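Long-range contacts in putative aminomethyltransferase (Leptospirillum rubarum, PDB 3TTG), which probably binds folate, as other proteins of the glycine cleavage T-protein family do, although the reaction it carries out is not established: residues P46-E51 against A126-M131; F294-F299 against L339-A344; I309-S314 against L325-R330. One frame throughout, in Å; residues are numbered along the deposited sequence.

In the fold
Three antiparallel strand pairings illustrate how one backbone scheme is dressed differently from place to place. Contact 1 lies in the folate-binding part of the chain, whereas contacts 2 and 3 share the C-terminal barrel on the other side of the chain's centre, about 34 Å or more from contact 1, centre to centre. Contact 3, between hairpin strands, is the most buried and the richest in polar side-chain partners; contact 1 is a partly buried sheet edge with a regular ladder; contact 2 has a single bridge and otherwise relies on apolar packing. Contacts 2 and 3 have centres 10 Å apart, and a probable backbone hydrogen bond between Val296 and Leu310 joins them.

Contact 1. Residues P46-E51 against A126-M131; sequences PSIFVE and AKITDM
Phe49 and Thr129 form the central hydrogen-bonded pair of an antiparallel ladder that runs from Ser47 and Met131 to Glu51 and Lys127. Five backbone bonds hold it; the straightest, Phe49 N to Thr129 O at 2.8 Å, has an N-H...O angle of 177°. CA-H...O contacts fill in between them, as from Val50 CA to Lys127 O at 3.4 Å.

Apolar packing differs on the two faces. On one, Ile48 and Ile128 meet by their CG2 methyls at 3.6 Å. In Ile48 a chi1 of -52° sets CG2 anti to the backbone N and CG1 beside it, and a bend at chi2 lays Ile48 CD1 3.6 Å from Asp130 CG. An alanine here would take away both branches, which would probably leave a gap beside Ile128 CG2 and strip the hydrocarbon cover from the Asp130 carboxylate. On the other face the Phe49 ring and the bent selenomethionine Met131 cross nearly at right angles, Phe49 CD2 lying 3.4 Å from Met131 CG.

Polar side chains look elsewhere. Asp130 divides its oxygens between Arg109, a salt bridge, and Ser132, a hydrogen bond. Glu51 and Lys127 lie side by side through CG and CB, their charged ends apart: the lysine curls back, and NZ reaches Ile128 O at 2.8 Å from above the carbonyl plane.

Strand 127-130 is an outermost strand of its five-stranded sheet, and strand 48-51 separates it from strand 99-103. Helices 109-118 and 55-60 pack against the face that carries Ile48, Val50 and Ile128.

Contact 2. Residues F294-F299 against L339-A344; sequences FPVTLF and LLLPDA
Phe299 and Leu340 make the one bridge of this contact, an antiparallel hydrogen-bonded pair. Phe299 N donates to Leu340 O at 2.8 Å and Leu340 N returns the bond to Phe299 O, both within the carbonyl planes. Beyond it the ladder stops, the touching parts running 121° apart, and side chains make the remaining contacts.

The edge of the Phe299 ring passes Leu340 O, 3.6 Å from Phe299 CD2, while one face receives Thr297 CG2 3.5 Å above the plane, offset toward the rim. The ring is thus probably steadied by its own strand as well as by the facing segment.

Leu341 sets off with CB pointing away from strand 296-299, yet its end returns. With chi1 at -76°, and chi2 carrying CD1 out in the extended direction, the other methyl, Leu341 CD2, turns back to lie 3.6 Å from Leu298 CD2, and the two leucines run side by side, pointing the same way. The same methyl also touches Val296 CG1.

Val296 has CG1 anti to its backbone N (chi1 -161°), which drives that methyl against the Pro342 ring. At 3.3 Å from Pro342 CD it is tighter than ordinary van der Waals contact. The proline also screens Thr297 O, a carbonyl buried here without a polar partner in the model, with Pro342 CD 3.5 Å away.

Strands 296-299 and 338-340 are the two outermost strands of the six-stranded sheet, so this bridge joins its ends and closes the barrel. Strand 306-316 flanks the first and strand 346-350 the second, with Leu298 and Leu341 both packing on Val347.

Contact 3. Residues I309-S314 against L325-R330; sequences ILTRTS and LGYIKR
Leu325 faces both Thr311 and Arg312, the classic beta bulge of a hairpin formed by strands 306-316 and 321-329. Its carbonyl oxygen takes two donors, Thr311 N at 2.8 Å, within the carbonyl plane, and Arg312 N at 3.3 Å, so both amides of the bulge share one acceptor, Arg312 N only weakly. Leu325 N in turn donates a hydrogen bond to Arg312 O at 3.0 Å.

Past the bulge the pairing is regular. Ile309 and Tyr327 exchange two bonds, the nitrogen of each reaching the oxygen of the other, both in the carbonyl plane. Between these regions Gly326 stands opposite Leu310 as a non-hydrogen-bonded pair, the CA atoms 4.3 Å apart, and a CB on Gly326 would run into Ile309 O. Ile309 CG1 rests on Tyr327 CB at 3.8 Å, whereas Thr311 CG2 approaches the edge of the tyrosine ring.

The buried polar side-chain ends are met from outside the hairpin, largely by one residue. Glu236 salt-bridges Arg312 NH1, accepts from Thr311 OG1 through its other carboxylate oxygen, and offers its backbone O to Tyr327 OH. Arg312 NH2 is taken up by Ile230 O and Thr226 OG1, and the Tyr327 ring stacks with Phe241.

The guanidinium gets there because Arg312 sets CG between backbone N and carbonyl carbon (chi1 81°) and then extends alongside Leu325. These partners probably fix its plane, over one face of which Leu325 CD1 sits 3.3 Å up, offset toward the rim and 3.4 Å from Arg312 NH1.

Contact 1. Residues P46-E51 against A126-M131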
ATOM      1  N   PRO A  46      -8.917  -2.580   8.760  1.00 29.77           N
ATOM      2  CA  PRO A  46     -10.355  -2.689   9.101  1.00 29.71           C
ATOM      3  C   PRO A  46     -11.217  -3.036   7.885  1.00 32.28           C
ATOM      4  O   PRO A  46     -10.815  -2.839   6.746  1.00 32.58           O
ATOM      5  CB  PRO A  46     -10.725  -1.263   9.616  1.00 31.07           C
ATOM      6  CG  PRO A  46      -9.410  -0.617   9.916  1.00 32.98           C
ATOM      7  CD  PRO A  46      -8.413  -1.201   8.935  1.00 29.35           C
ATOM      8  N   SER A  47     -12.398  -3.585   8.141  1.00 30.00           N
ATOM      9  CA  SER A  47     -13.408  -4.025   7.158  1.00 29.39           C
ATOM     10  C   SER A  47     -14.609  -3.175   7.315  1.00 30.44           C
ATOM     11  O   SER A  47     -15.415  -3.455   8.195  1.00 31.13           O
ATOM     12  CB  SER A  47     -13.774  -5.499   7.428  1.00 29.79           C
ATOM     13  OG  SER A  47     -12.775  -6.345   6.927  1.00 40.82           O
ATOM     14  N   ILE A  48     -14.743  -2.119   6.516  1.00 26.91           N
ATOM     15  CA  ILE A  48     -15.839  -1.159   6.674  1.00 26.38           C
ATOM     16  C   ILE A  48     -16.808  -1.294   5.560  1.00 33.04           C
ATOM     17  O   ILE A  48     -16.417  -1.245   4.391  1.00 30.89           O
ATOM     18  CB  ILE A  48     -15.298   0.292   6.707  1.00 29.12           C
ATOM     19  CG1 ILE A  48     -14.172   0.499   7.718  1.00 29.71           C
ATOM     20  CG2 ILE A  48     -16.442   1.296   6.938  1.00 31.61           C
ATOM     21  CD1 ILE A  48     -14.563   0.111   9.226  1.00 33.50           C
ATOM     22  N   PHE A  49     -18.083  -1.434   5.882  1.00 32.31           N
ATOM     23  CA  PHE A  49     -19.093  -1.573   4.814  1.00 32.16           C
ATOM     24  C   PHE A  49     -20.004  -0.378   4.774  1.00 35.39           C
ATOM     25  O   PHE A  49     -20.340   0.198   5.818  1.00 35.61           O
ATOM     26  CB  PHE A  49     -19.884  -2.865   4.990  1.00 35.61           C
ATOM     27  CG  PHE A  49     -19.002  -4.071   4.687  1.00 40.16           C
ATOM     28  CD1 PHE A  49     -18.937  -4.599   3.406  1.00 45.79           C
ATOM     29  CD2 PHE A  49     -18.061  -4.506   5.604  1.00 43.97           C
ATOM     30  CE1 PHE A  49     -18.094  -5.676   3.119  1.00 49.11           C
ATOM     31  CE2 PHE A  49     -17.211  -5.581   5.312  1.00 47.95           C
ATOM     32  CZ  PHE A  49     -17.212  -6.137   4.070  1.00 46.68           C
ATOM     33  N   VAL A  50     -20.395   0.017   3.555  1.00 30.71           N
ATOM     34  CA  VAL A  50     -21.312   1.123   3.339  1.00 30.53           C
ATOM     35  C   VAL A  50     -22.515   0.612   2.529  1.00 34.48           C
ATOM     36  O   VAL A  50     -22.375   0.113   1.405  1.00 33.52           O
ATOM     37  CB  VAL A  50     -20.665   2.344   2.677  1.00 35.34           C
ATOM     38  CG1 VAL A  50     -21.648   3.524   2.658  1.00 36.14           C
ATOM     39  CG2 VAL A  50     -19.379   2.721   3.399  1.00 35.70           C
ATOM     40  N   GLU A  51     -23.694   0.796   3.082  1.00 34.29           N
ATOM     41  CA  GLU A  51     -24.937   0.400   2.445  1.00 36.23           C
ATOM     42  C   GLU A  51     -25.882   1.553   2.358  1.00 39.06           C
ATOM     43  O   GLU A  51     -25.635   2.612   2.951  1.00 35.19           O
ATOM     44  CB  GLU A  51     -25.544  -0.752   3.252  1.00 40.18           C
ATOM     45  CG  GLU A  51     -26.227  -0.354   4.539  1.00 54.47           C
ATOM     46  CD  GLU A  51     -26.687  -1.526   5.399  1.00 83.04           C
ATOM     47  OE1 GLU A  51     -27.726  -1.374   6.082  1.00 76.16           O
ATOM     48  OE2 GLU A  51     -26.026  -2.594   5.384  1.00 72.63           O
ATOM     49  N   ALA A 126     -27.387   6.474   3.499  1.00 40.28           N
ATOM     50  CA  ALA A 126     -26.215   5.610   3.573  1.00 37.53           C
ATOM     51  C   ALA A 126     -26.000   5.261   5.034  1.00 38.31           C
ATOM     52  O   ALA A 126     -26.320   6.060   5.892  1.00 37.30           O
ATOM     53  CB  ALA A 126     -24.979   6.276   2.966  1.00 37.19           C
ATOM     54  N   LYS A 127     -25.477   4.090   5.309  1.00 33.88           N
ATOM     55  CA  LYS A 127     -25.205   3.611   6.654  1.00 35.91           C
ATOM     56  C   LYS A 127     -23.830   2.945   6.645  1.00 39.37           C
ATOM     57  O   LYS A 127     -23.512   2.247   5.703  1.00 38.08           O
ATOM     58  CB  LYS A 127     -26.332   2.610   7.100  1.00 40.73           C
ATOM     59  CG  LYS A 127     -25.993   1.612   8.235  1.00 62.98           C
ATOM     60  CD  LYS A 127     -25.900   2.263   9.632  1.00 80.16           C
ATOM     61  CE  LYS A 127     -25.886   1.276  10.805  1.00 74.17           C
ATOM     62  NZ  LYS A 127     -24.541   0.698  11.120  1.00 57.14           N
ATOM     63  N   ILE A 128     -23.034   3.164   7.684  1.00 36.55           N
ATOM     64  CA  ILE A 128     -21.689   2.610   7.790  1.00 36.22           C
ATOM     65  C   ILE A 128     -21.669   1.537   8.863  1.00 40.87           C
ATOM     66  O   ILE A 128     -22.217   1.755   9.936  1.00 39.71           O
ATOM     67  CB  ILE A 128     -20.659   3.740   8.097  1.00 38.61           C
ATOM     68  CG1 ILE A 128     -20.648   4.786   6.966  1.00 38.58           C
ATOM     69  CG2 ILE A 128     -19.248   3.144   8.297  1.00 39.69           C
ATOM     70  CD1 ILE A 128     -20.319   6.127   7.463  1.00 44.68           C
ATOM     71  N   THR A 129     -21.011   0.411   8.597  1.00 37.73           N
ATOM     72  CA  THR A 129     -20.874  -0.713   9.561  1.00 37.87           C
ATOM     73  C   THR A 129     -19.447  -1.172   9.609  1.00 37.72           C
ATOM     74  O   THR A 129     -18.844  -1.389   8.570  1.00 34.63           O
ATOM     75  CB  THR A 129     -21.771  -1.897   9.196  1.00 47.39           C
ATOM     76  OG1 THR A 129     -23.118  -1.411   9.055  1.00 51.26           O
ATOM     77  CG2 THR A 129     -21.725  -3.021  10.264  1.00 51.82           C
ATOM     78  N   ASP A 130     -18.901  -1.293  10.810  1.00 33.60           N
ATOM     79  CA  ASP A 130     -17.565  -1.767  11.018  1.00 34.11           C
ATOM     80  C   ASP A 130     -17.628  -3.295  11.332  1.00 37.99           C
ATOM     81  O   ASP A 130     -18.123  -3.706  12.393  1.00 37.25           O
ATOM     82  CB  ASP A 130     -16.950  -0.939  12.156  1.00 37.63           C
ATOM     83  CG  ASP A 130     -15.517  -1.290  12.434  1.00 46.76           C
ATOM     84  OD1 ASP A 130     -15.032  -2.318  11.880  1.00 41.37           O
ATOM     85  OD2 ASP A 130     -14.893  -0.588  13.245  1.00 49.66           O
HETATM   86  N   MSE A 131     -17.163  -4.116  10.388  1.00 33.32           N
HETATM   87  CA  MSE A 131     -17.198  -5.573  10.501  1.00 34.56           C
HETATM   88  C   MSE A 131     -15.819  -6.158  10.822  1.00 33.62           C
HETATM   89  O   MSE A 131     -15.602  -7.348  10.687  1.00 30.42           O
HETATM   90  CB  MSE A 131     -17.657  -6.117   9.168  1.00 39.20           C
HETATM   91  CG  MSE A 131     -19.009  -5.549   8.732  1.00 49.95           C
HETATM   92 SE   MSE A 131     -20.365  -6.513   9.542  0.68 62.13          SE
HETATM   93  CE  MSE A 131     -20.384  -7.858   8.154  1.00 57.75           C
TER

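Contact 2. Residues F294-F299 against L339-A344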
ATOM      1  N   PHE A 294      12.410   8.742  12.110  1.00 48.10           N
ATOM      2  CA  PHE A 294      11.853   9.094  10.819  1.00 43.94           C
ATOM      3  C   PHE A 294      10.707  10.116  10.948  1.00 47.44           C
ATOM      4  O   PHE A 294       9.965  10.069  11.924  1.00 47.90           O
ATOM      5  CB  PHE A 294      11.366   7.851  10.138  1.00 43.44           C
ATOM      6  CG  PHE A 294      12.482   6.914   9.763  1.00 42.20           C
ATOM      7  CD1 PHE A 294      13.184   7.090   8.589  1.00 42.18           C
ATOM      8  CD2 PHE A 294      12.907   5.931  10.639  1.00 47.92           C
ATOM      9  CE1 PHE A 294      14.264   6.284   8.273  1.00 43.58           C
ATOM     10  CE2 PHE A 294      13.985   5.115  10.322  1.00 50.55           C
ATOM     11  CZ  PHE A 294      14.643   5.283   9.121  1.00 46.45           C
ATOM     12  N   PRO A 295      10.467  10.989   9.950  1.00 41.10           N
ATOM     13  CA  PRO A 295      11.193  11.134   8.684  1.00 38.31           C
ATOM     14  C   PRO A 295      12.532  11.788   8.943  1.00 40.19           C
ATOM     15  O   PRO A 295      12.632  12.538   9.905  1.00 39.50           O
ATOM     16  CB  PRO A 295      10.252  12.012   7.837  1.00 38.90           C
ATOM     17  CG  PRO A 295       9.463  12.809   8.846  1.00 44.84           C
ATOM     18  CD  PRO A 295       9.325  11.931  10.044  1.00 42.26           C
ATOM     19  N   VAL A 296      13.567  11.437   8.161  1.00 34.46           N
ATOM     20  CA  VAL A 296      14.891  12.029   8.303  1.00 37.07           C
ATOM     21  C   VAL A 296      15.138  12.935   7.141  1.00 38.44           C
ATOM     22  O   VAL A 296      14.979  12.522   5.972  1.00 34.81           O
ATOM     23  CB  VAL A 296      16.051  11.001   8.395  1.00 43.19           C
ATOM     24  CG1 VAL A 296      17.301  11.671   9.013  1.00 46.89           C
ATOM     25  CG2 VAL A 296      15.654   9.822   9.226  1.00 43.56           C
ATOM     26  N   THR A 297      15.649  14.124   7.438  1.00 34.84           N
ATOM     27  CA  THR A 297      16.035  15.078   6.392  1.00 35.92           C
ATOM     28  C   THR A 297      17.280  14.638   5.648  1.00 38.02           C
ATOM     29  O   THR A 297      18.214  14.134   6.260  1.00 38.35           O
ATOM     30  CB  THR A 297      16.277  16.445   7.022  1.00 42.62           C
ATOM     31  OG1 THR A 297      15.038  16.756   7.584  1.00 46.00           O
ATOM     32  CG2 THR A 297      16.681  17.526   6.009  1.00 39.95           C
ATOM     33  N   LEU A 298      17.271  14.810   4.328  1.00 33.53           N
ATOM     34  CA  LEU A 298      18.399  14.522   3.470  1.00 35.25           C
ATOM     35  C   LEU A 298      18.959  15.848   3.009  1.00 39.79           C
ATOM     36  O   LEU A 298      18.191  16.761   2.747  1.00 39.22           O
ATOM     37  CB  LEU A 298      18.012  13.626   2.273  1.00 34.85           C
ATOM     38  CG  LEU A 298      17.456  12.250   2.628  1.00 35.74           C
ATOM     39  CD1 LEU A 298      16.922  11.562   1.427  1.00 34.25           C
ATOM     40  CD2 LEU A 298      18.510  11.410   3.288  1.00 38.67           C
ATOM     41  N   PHE A 299      20.283  15.964   2.916  1.00 38.15           N
ATOM     42  CA  PHE A 299      20.958  17.201   2.542  1.00 39.35           C
ATOM     43  C   PHE A 299      21.775  17.048   1.287  1.00 44.94           C
ATOM     44  O   PHE A 299      22.397  16.011   1.061  1.00 42.40           O
ATOM     45  CB  PHE A 299      21.895  17.662   3.691  1.00 41.82           C
ATOM     46  CG  PHE A 299      21.144  18.012   4.949  1.00 43.22           C
ATOM     47  CD1 PHE A 299      20.671  19.295   5.159  1.00 47.62           C
ATOM     48  CD2 PHE A 299      20.946  17.065   5.944  1.00 44.58           C
ATOM     49  CE1 PHE A 299      19.963  19.621   6.333  1.00 49.01           C
ATOM     50  CE2 PHE A 299      20.226  17.379   7.098  1.00 46.71           C
ATOM     51  CZ  PHE A 299      19.726  18.652   7.281  1.00 46.27           C
ATOM     52  N   LEU A 339      23.179  11.915  -1.455  1.00 39.04           N
ATOM     53  CA  LEU A 339      22.682  12.852  -0.438  1.00 38.88           C
ATOM     54  C   LEU A 339      23.232  12.438   0.924  1.00 41.22           C
ATOM     55  O   LEU A 339      23.644  11.297   1.119  1.00 37.44           O
ATOM     56  CB  LEU A 339      21.149  12.942  -0.363  1.00 38.15           C
ATOM     57  CG  LEU A 339      20.325  13.425  -1.621  1.00 42.74           C
ATOM     58  CD1 LEU A 339      20.902  14.705  -2.216  1.00 44.37           C
ATOM     59  CD2 LEU A 339      20.116  12.309  -2.656  1.00 42.26           C
ATOM     60  N   LEU A 340      23.180  13.356   1.884  1.00 38.32           N
ATOM     61  CA  LEU A 340      23.659  13.093   3.216  1.00 37.06           C
ATOM     62  C   LEU A 340      22.553  13.087   4.244  1.00 37.89           C
ATOM     63  O   LEU A 340      21.670  13.953   4.261  1.00 36.55           O
ATOM     64  CB  LEU A 340      24.664  14.181   3.581  1.00 39.17           C
ATOM     65  CG  LEU A 340      25.940  14.167   2.797  1.00 45.30           C
ATOM     66  CD1 LEU A 340      26.630  15.515   2.895  1.00 47.90           C
ATOM     67  CD2 LEU A 340      26.858  13.093   3.287  1.00 50.05           C
ATOM     68  N   LEU A 341      22.658  12.158   5.159  1.00 34.54           N
ATOM     69  CA  LEU A 341      21.841  12.135   6.357  1.00 33.75           C
ATOM     70  C   LEU A 341      22.427  13.170   7.387  1.00 35.99           C
ATOM     71  O   LEU A 341      23.534  13.701   7.161  1.00 35.21           O
ATOM     72  CB  LEU A 341      21.786  10.703   6.913  1.00 33.73           C
ATOM     73  CG  LEU A 341      20.856   9.768   6.117  1.00 39.32           C
ATOM     74  CD1 LEU A 341      21.268   8.334   6.359  1.00 40.50           C
ATOM     75  CD2 LEU A 341      19.392   9.989   6.504  1.00 46.12           C
ATOM     76  N   PRO A 342      21.709  13.482   8.488  1.00 34.74           N
ATOM     77  CA  PRO A 342      22.203  14.518   9.425  1.00 36.00           C
ATOM     78  C   PRO A 342      23.581  14.220  10.066  1.00 37.09           C
ATOM     79  O   PRO A 342      24.341  15.143  10.401  1.00 35.00           O
ATOM     80  CB  PRO A 342      21.103  14.592  10.489  1.00 38.80           C
ATOM     81  CG  PRO A 342      19.843  14.138   9.787  1.00 42.00           C
ATOM     82  CD  PRO A 342      20.315  13.074   8.812  1.00 36.91           C
ATOM     83  N   ASP A 343      23.901  12.933  10.234  1.00 34.78           N
ATOM     84  CA  ASP A 343      25.194  12.486  10.796  1.00 37.31           C
ATOM     85  C   ASP A 343      26.295  12.240   9.715  1.00 37.84           C
ATOM     86  O   ASP A 343      27.386  11.717  10.004  1.00 37.21           O
ATOM     87  CB  ASP A 343      24.963  11.218  11.600  1.00 40.30           C
ATOM     88  CG  ASP A 343      24.635   9.965  10.819  1.00 46.21           C
ATOM     89  OD1 ASP A 343      24.262  10.076   9.580  1.00 47.89           O
ATOM     90  OD2 ASP A 343      24.699   8.876  11.422  1.00 53.95           O
ATOM     91  N   ALA A 344      25.965  12.615   8.464  1.00 34.77           N
ATOM     92  CA  ALA A 344      26.773  12.577   7.266  1.00 34.90           C
ATOM     93  C   ALA A 344      26.949  11.166   6.660  1.00 40.36           C
ATOM     94  O   ALA A 344      27.732  11.037   5.744  1.00 39.92           O
ATOM     95  CB  ALA A 344      28.097  13.261   7.465  1.00 37.20           C
TER

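Contact 3. Residues I309-S314 against L325-R330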
ATOM      1  N   ILE A 309      13.698  13.806   1.919  1.00 35.41           N
ATOM      2  CA  ILE A 309      13.395  13.137   3.162  1.00 35.30           C
ATOM      3  C   ILE A 309      13.373  11.654   2.929  1.00 34.58           C
ATOM      4  O   ILE A 309      12.833  11.156   1.932  1.00 34.88           O
ATOM      5  CB  ILE A 309      12.057  13.599   3.811  1.00 41.06           C
ATOM      6  CG1 ILE A 309      10.981  13.646   2.781  1.00 43.36           C
ATOM      7  CG2 ILE A 309      12.193  14.975   4.504  1.00 47.91           C
ATOM      8  CD1 ILE A 309       9.709  14.231   3.269  1.00 65.62           C
ATOM      9  N   LEU A 310      13.861  10.947   3.923  1.00 29.12           N
ATOM     10  CA  LEU A 310      13.841   9.497   3.987  1.00 29.15           C
ATOM     11  C   LEU A 310      12.737   9.139   4.962  1.00 33.41           C
ATOM     12  O   LEU A 310      12.775   9.557   6.128  1.00 30.09           O
ATOM     13  CB  LEU A 310      15.199   9.025   4.446  1.00 29.62           C
ATOM     14  CG  LEU A 310      15.458   7.551   4.457  1.00 34.06           C
ATOM     15  CD1 LEU A 310      15.509   6.987   3.011  1.00 34.29           C
ATOM     16  CD2 LEU A 310      16.801   7.261   5.227  1.00 39.99           C
ATOM     17  N   THR A 311      11.793   8.286   4.527  1.00 32.25           N
ATOM     18  CA  THR A 311      10.584   8.009   5.317  1.00 29.20           C
ATOM     19  C   THR A 311      10.604   6.654   5.962  1.00 31.24           C
ATOM     20  O   THR A 311       9.946   6.467   7.007  1.00 31.18           O
ATOM     21  CB  THR A 311       9.324   8.265   4.485  1.00 26.71           C
ATOM     22  OG1 THR A 311       9.334   7.548   3.267  1.00 30.84           O
ATOM     23  CG2 THR A 311       9.102   9.733   4.166  1.00 27.68           C
ATOM     24  N   ARG A 312      11.342   5.696   5.395  1.00 26.57           N
ATOM     25  CA  ARG A 312      11.485   4.388   5.997  1.00 27.27           C
ATOM     26  C   ARG A 312      12.646   3.682   5.393  1.00 30.06           C
ATOM     27  O   ARG A 312      13.064   3.968   4.232  1.00 29.84           O
ATOM     28  CB  ARG A 312      10.202   3.486   5.910  1.00 26.97           C
ATOM     29  CG  ARG A 312       9.944   2.732   4.597  1.00 29.88           C
ATOM     30  CD  ARG A 312       8.769   1.802   4.738  1.00 34.18           C
ATOM     31  NE  ARG A 312       8.710   0.786   3.679  1.00 30.54           N
ATOM     32  CZ  ARG A 312       7.860   0.750   2.653  1.00 31.82           C
ATOM     33  NH1 ARG A 312       6.931   1.681   2.514  1.00 29.32           N
ATOM     34  NH2 ARG A 312       7.870  -0.262   1.826  1.00 29.19           N
ATOM     35  N   THR A 313      13.165   2.725   6.159  1.00 27.68           N
ATOM     36  CA  THR A 313      14.245   1.880   5.665  1.00 27.80           C
ATOM     37  C   THR A 313      14.007   0.431   6.051  1.00 33.60           C
ATOM     38  O   THR A 313      13.318   0.136   7.029  1.00 31.62           O
ATOM     39  CB  THR A 313      15.675   2.329   6.176  1.00 36.63           C
ATOM     40  OG1 THR A 313      15.736   2.251   7.591  1.00 34.74           O
ATOM     41  CG2 THR A 313      16.063   3.724   5.766  1.00 38.66           C
ATOM     42  N   SER A 314      14.630  -0.470   5.298  1.00 31.52           N
ATOM     43  CA  SER A 314      14.707  -1.897   5.605  1.00 31.45           C
ATOM     44  C   SER A 314      16.095  -2.387   5.232  1.00 36.19           C
ATOM     45  O   SER A 314      16.727  -1.843   4.343  1.00 35.64           O
ATOM     46  CB  SER A 314      13.680  -2.750   4.827  1.00 32.82           C
ATOM     47  OG  SER A 314      12.327  -2.673   5.258  1.00 48.35           O
ATOM     48  N   LEU A 325      12.808   4.229   1.269  1.00 30.13           N
ATOM     49  CA  LEU A 325      11.924   5.045   0.464  1.00 29.09           C
ATOM     50  C   LEU A 325      11.845   6.452   1.084  1.00 31.09           C
ATOM     51  O   LEU A 325      12.062   6.657   2.291  1.00 30.95           O
ATOM     52  CB  LEU A 325      10.531   4.409   0.414  1.00 29.65           C
ATOM     53  CG  LEU A 325      10.277   3.069  -0.271  1.00 35.03           C
ATOM     54  CD1 LEU A 325       8.736   2.755  -0.213  1.00 34.94           C
ATOM     55  CD2 LEU A 325      10.779   3.066  -1.715  1.00 37.82           C
ATOM     56  N   GLY A 326      11.471   7.381   0.262  1.00 30.34           N
ATOM     57  CA  GLY A 326      11.274   8.751   0.661  1.00 30.46           C
ATOM     58  C   GLY A 326      10.945   9.654  -0.493  1.00 32.30           C
ATOM     59  O   GLY A 326      10.483   9.193  -1.536  1.00 31.84           O
ATOM     60  N   TYR A 327      11.214  10.935  -0.317  1.00 29.67           N
ATOM     61  CA  TYR A 327      10.844  11.957  -1.291  1.00 29.96           C
ATOM     62  C   TYR A 327      12.063  12.717  -1.648  1.00 34.28           C
ATOM     63  O   TYR A 327      12.840  13.083  -0.750  1.00 34.07           O
ATOM     64  CB  TYR A 327       9.741  12.899  -0.723  1.00 29.83           C
ATOM     65  CG  TYR A 327       8.428  12.178  -0.626  1.00 28.65           C
ATOM     66  CD1 TYR A 327       7.538  12.168  -1.692  1.00 29.18           C
ATOM     67  CD2 TYR A 327       8.083  11.477   0.516  1.00 28.73           C
ATOM     68  CE1 TYR A 327       6.420  11.349  -1.682  1.00 30.23           C
ATOM     69  CE2 TYR A 327       6.903  10.744   0.582  1.00 29.25           C
ATOM     70  CZ  TYR A 327       6.077  10.680  -0.523  1.00 34.88           C
ATOM     71  OH  TYR A 327       4.877  10.036  -0.485  1.00 34.23           O
ATOM     72  N   ILE A 328      12.252  12.958  -2.961  1.00 31.60           N
ATOM     73  CA  ILE A 328      13.409  13.697  -3.449  1.00 32.72           C
ATOM     74  C   ILE A 328      12.950  14.932  -4.214  1.00 38.37           C
ATOM     75  O   ILE A 328      12.072  14.834  -5.075  1.00 38.54           O
ATOM     76  CB  ILE A 328      14.334  12.748  -4.306  1.00 36.78           C
ATOM     77  CG1 ILE A 328      15.760  13.298  -4.466  1.00 38.54           C
ATOM     78  CG2 ILE A 328      13.762  12.439  -5.656  1.00 38.35           C
ATOM     79  CD1 ILE A 328      16.524  13.351  -3.221  1.00 45.26           C
ATOM     80  N   LYS A 329      13.587  16.073  -3.947  1.00 36.08           N
ATOM     81  CA  LYS A 329      13.339  17.299  -4.709  1.00 39.36           C
ATOM     82  C   LYS A 329      13.817  17.076  -6.143  1.00 44.70           C
ATOM     83  O   LYS A 329      14.700  16.253  -6.381  1.00 43.29           O
ATOM     84  CB  LYS A 329      14.009  18.543  -4.078  1.00 41.40           C
ATOM     85  CG  LYS A 329      13.399  18.949  -2.782  1.00 44.59           C
ATOM     86  CD  LYS A 329      14.138  20.180  -2.211  1.00 46.24           C
ATOM     87  CE  LYS A 329      13.536  20.499  -0.874  1.00 48.63           C
ATOM     88  NZ  LYS A 329      14.095  21.712  -0.293  1.00 64.24           N
ATOM     89  N   ARG A 330      13.122  17.692  -7.100  1.00 47.29           N
ATOM     90  CA  ARG A 330      13.349  17.521  -8.544  1.00 49.95           C
ATOM     91  C   ARG A 330      14.820  17.641  -8.991  1.00 57.21           C
ATOM     92  O   ARG A 330      15.288  16.838  -9.804  1.00 57.57           O
ATOM     93  CB  ARG A 330      12.531  18.578  -9.303  1.00 54.73           C
ATOM     94  CG  ARG A 330      12.356  18.338 -10.799  1.00 65.42           C
ATOM     95  CD  ARG A 330      11.127  19.115 -11.267  1.00 84.84           C
ATOM     96  NE  ARG A 330      10.851  18.976 -12.698  1.00 96.02           N
ATOM     97  CZ  ARG A 330       9.697  19.300 -13.287  1.00114.29           C
ATOM     98  NH1 ARG A 330       8.682  19.777 -12.568  1.00101.24           N
ATOM     99  NH2 ARG A 330       9.546  19.136 -14.598  1.00106.30           N
TER